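Arsenite methyltransferase (Chlamydomonas reinhardtii, PDB 5EVJ) probably transfers methyl groups from S-adenosyl-L-methionine to trivalent arsenic, giving mono-, di- and trimethylated products. Local coordinates at residues I167-N173 with M195-V200. The protein carries 15 engineered substitutions. Residue numbers count along the deposited sequence, not the author numbering.
Sequences ISNCVIN and MHFSDV
How a parallel strand pair passes into a loop is well illustrated by 167-173 beside 195-200. The axes of 167-169 and 195-200 approach to 4.8 Å and run parallel within 5°, with S168 opposite F197 (CA-CA 4.7 Å) and N169 opposite S198 (5.1 Å). I167, extended, places its CA 3.2 Å from H196 O, a CA-H...O contact. S168 O accepts from S198 N at 3.2 Å, while S168 CB lies 3.7 Å from F197 CB. The N169 side chain leaves on the other face, beside S198, and is held by D97. C170 adopts a left-handed helical conformation (phi/psi 58/46); C170 N still donates to S198 O (2.9 Å), and its SG, in a disulfide with C74, rests 3.9 Å from V200 CG2. One water joins S168 OG, V171 N and S198 O. V171 points away, but the turning chain brings I172 N and N173 N to D199 OD2 at 3.0 and 3.1 Å, both weak hydrogen bonds, as D199 OD1 accepts from its neighbour V200 N (2.7 Å). I172, rotamer mt, extends CD1 to M195 CE (3.4 Å) and F197 CD2 (3.8 Å), against helix 178-188. A second water bridges N173 ND2, weakly, and V200 O. With helix 178-188 between them, strands 163-169 and 193-202 form a right-handed beta-alpha-beta crossover, the fourth and fifth strands of the Rossmann-like class I methyltransferase fold.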
loop_
_atom_site.group_PDB
_atom_site.type_symbol
_atom_site.label_atom_id
_atom_site.label_comp_id
_atom_site.label_asym_id
_atom_site.label_seq_id
_atom_site.Cartn_x
_atom_site.Cartn_y
_atom_site.Cartn_z
ATOM N N ILE A 167 -3.204 1.776 -4.181
ATOM C CA ILE A 167 -3.597 1.422 -2.813
ATOM C C ILE A 167 -4.795 0.464 -2.819
ATOM O O ILE A 167 -5.570 0.405 -3.812
ATOM C CB ILE A 167 -3.895 2.638 -1.865
ATOM C CG1 ILE A 167 -5.320 3.164 -2.088
ATOM C CG2 ILE A 167 -2.755 3.689 -1.883
ATOM C CD1 ILE A 167 -5.625 4.505 -1.389
ATOM N N SER A 168 -4.940 -0.270 -1.699
ATOM C CA SER A 168 -5.917 -1.327 -1.601
ATOM C C SER A 168 -6.146 -1.652 -0.161
ATOM O O SER A 168 -5.257 -1.520 0.663
ATOM C CB SER A 168 -5.424 -2.599 -2.285
ATOM O OG SER A 168 -6.524 -3.431 -2.607
ATOM N N ASN A 169 -7.341 -2.142 0.155
ATOM C CA ASN A 169 -7.631 -2.419 1.549
ATOM C C ASN A 169 -8.398 -3.729 1.680
ATOM O O ASN A 169 -9.629 -3.756 1.495
ATOM C CB ASN A 169 -8.363 -1.228 2.140
ATOM C CG ASN A 169 -8.440 -1.279 3.650
ATOM O OD1 ASN A 169 -8.260 -2.340 4.248
ATOM N ND2 ASN A 169 -8.764 -0.142 4.283
ATOM N N CYS A 170 -7.666 -4.829 1.901
ATOM C CA CYS A 170 -8.262 -6.133 2.221
ATOM C C CYS A 170 -9.193 -6.626 1.189
ATOM O O CYS A 170 -10.287 -7.047 1.557
ATOM C CB CYS A 170 -9.103 -6.039 3.501
ATOM S SG CYS A 170 -8.536 -7.021 4.908
ATOM N N VAL A 171 -8.816 -6.547 -0.083
ATOM C CA VAL A 171 -9.609 -7.116 -1.160
ATOM C C VAL A 171 -8.751 -8.020 -2.052
ATOM O O VAL A 171 -9.265 -8.725 -2.919
ATOM C CB VAL A 171 -10.266 -6.057 -2.118
ATOM C CG1 VAL A 171 -11.398 -5.212 -1.477
ATOM C CG2 VAL A 171 -9.218 -5.204 -2.827
ATOM N N ILE A 172 -7.452 -8.043 -1.852
ATOM C CA ILE A 172 -6.653 -8.828 -2.764
ATOM C C ILE A 172 -6.707 -10.338 -2.483
ATOM O O ILE A 172 -6.533 -11.147 -3.395
ATOM C CB ILE A 172 -5.238 -8.240 -2.931
ATOM C CG1 ILE A 172 -5.382 -6.754 -3.281
ATOM C CG2 ILE A 172 -4.429 -9.018 -3.970
ATOM C CD1 ILE A 172 -4.131 -6.039 -3.732
ATOM N N ASN A 173 -6.993 -10.718 -1.245
ATOM C CA ASN A 173 -7.153 -12.146 -0.936
ATOM C C ASN A 173 -8.334 -12.748 -1.634
ATOM O O ASN A 173 -8.466 -13.965 -1.685
ATOM C CB ASN A 173 -7.292 -12.419 0.572
ATOM C CG ASN A 173 -6.014 -12.087 1.377
ATOM O OD1 ASN A 173 -6.021 -12.206 2.603
ATOM N ND2 ASN A 173 -4.925 -11.658 0.696
ATOM N N MET A 195 3.089 0.597 -4.738
ATOM C CA MET A 195 1.875 -0.033 -4.284
ATOM C C MET A 195 1.941 -0.136 -2.781
ATOM O O MET A 195 2.826 -0.734 -2.262
ATOM C CB MET A 195 1.692 -1.406 -4.891
ATOM C CG MET A 195 0.374 -2.048 -4.431
ATOM S SD MET A 195 0.025 -3.503 -5.470
ATOM C CE MET A 195 -1.507 -4.011 -4.658
ATOM N N HIS A 196 0.980 0.453 -2.093
ATOM C CA HIS A 196 0.939 0.601 -0.671
ATOM C C HIS A 196 -0.453 0.091 -0.254
ATOM O O HIS A 196 -1.462 0.730 -0.528
ATOM C CB HIS A 196 1.069 2.043 -0.320
ATOM C CG HIS A 196 1.308 2.323 1.120
ATOM N ND1 HIS A 196 0.291 2.317 2.064
ATOM C CD2 HIS A 196 2.412 2.759 1.771
ATOM C CE1 HIS A 196 0.769 2.684 3.236
ATOM N NE2 HIS A 196 2.060 2.903 3.097
ATOM N N PHE A 197 -0.516 -1.015 0.463
ATOM C CA PHE A 197 -1.811 -1.679 0.682
ATOM C C PHE A 197 -1.810 -2.578 1.923
ATOM O O PHE A 197 -0.741 -3.009 2.393
ATOM C CB PHE A 197 -2.166 -2.457 -0.586
ATOM C CG PHE A 197 -1.483 -3.760 -0.725
ATOM C CD1 PHE A 197 -0.131 -3.845 -1.015
ATOM C CD2 PHE A 197 -2.233 -4.932 -0.624
ATOM C CE1 PHE A 197 0.506 -5.090 -1.190
ATOM C CE2 PHE A 197 -1.662 -6.158 -0.808
ATOM C CZ PHE A 197 -0.272 -6.246 -1.067
ATOM N N SER A 198 -2.982 -2.798 2.489
ATOM C CA SER A 198 -3.099 -3.630 3.656
ATOM C C SER A 198 -3.941 -4.833 3.304
ATOM O O SER A 198 -4.841 -4.764 2.451
ATOM C CB SER A 198 -3.706 -2.853 4.846
ATOM O OG SER A 198 -4.983 -2.338 4.477
ATOM N N ASP A 199 -3.609 -5.955 3.913
ATOM C CA ASP A 199 -4.372 -7.152 3.661
ATOM C C ASP A 199 -4.075 -8.129 4.782
ATOM O O ASP A 199 -3.272 -7.852 5.706
ATOM C CB ASP A 199 -4.070 -7.731 2.264
ATOM C CG ASP A 199 -5.298 -8.459 1.635
ATOM O OD1 ASP A 199 -6.119 -8.991 2.397
ATOM O OD2 ASP A 199 -5.468 -8.513 0.380
ATOM N N VAL A 200 -4.729 -9.266 4.736
ATOM C CA VAL A 200 -4.528 -10.242 5.803
ATOM C C VAL A 200 -3.618 -11.380 5.339
ATOM O O VAL A 200 -3.769 -11.909 4.251
ATOM C CB VAL A 200 -5.868 -10.767 6.307
ATOM C CG1 VAL A 200 -5.628 -11.911 7.284
ATOM C CG2 VAL A 200 -6.622 -9.644 6.999
HETATM O O HOH W 1 -5.860 -5.337 -0.297
HETATM O O HOH W 2 -2.717 -12.986 1.686
#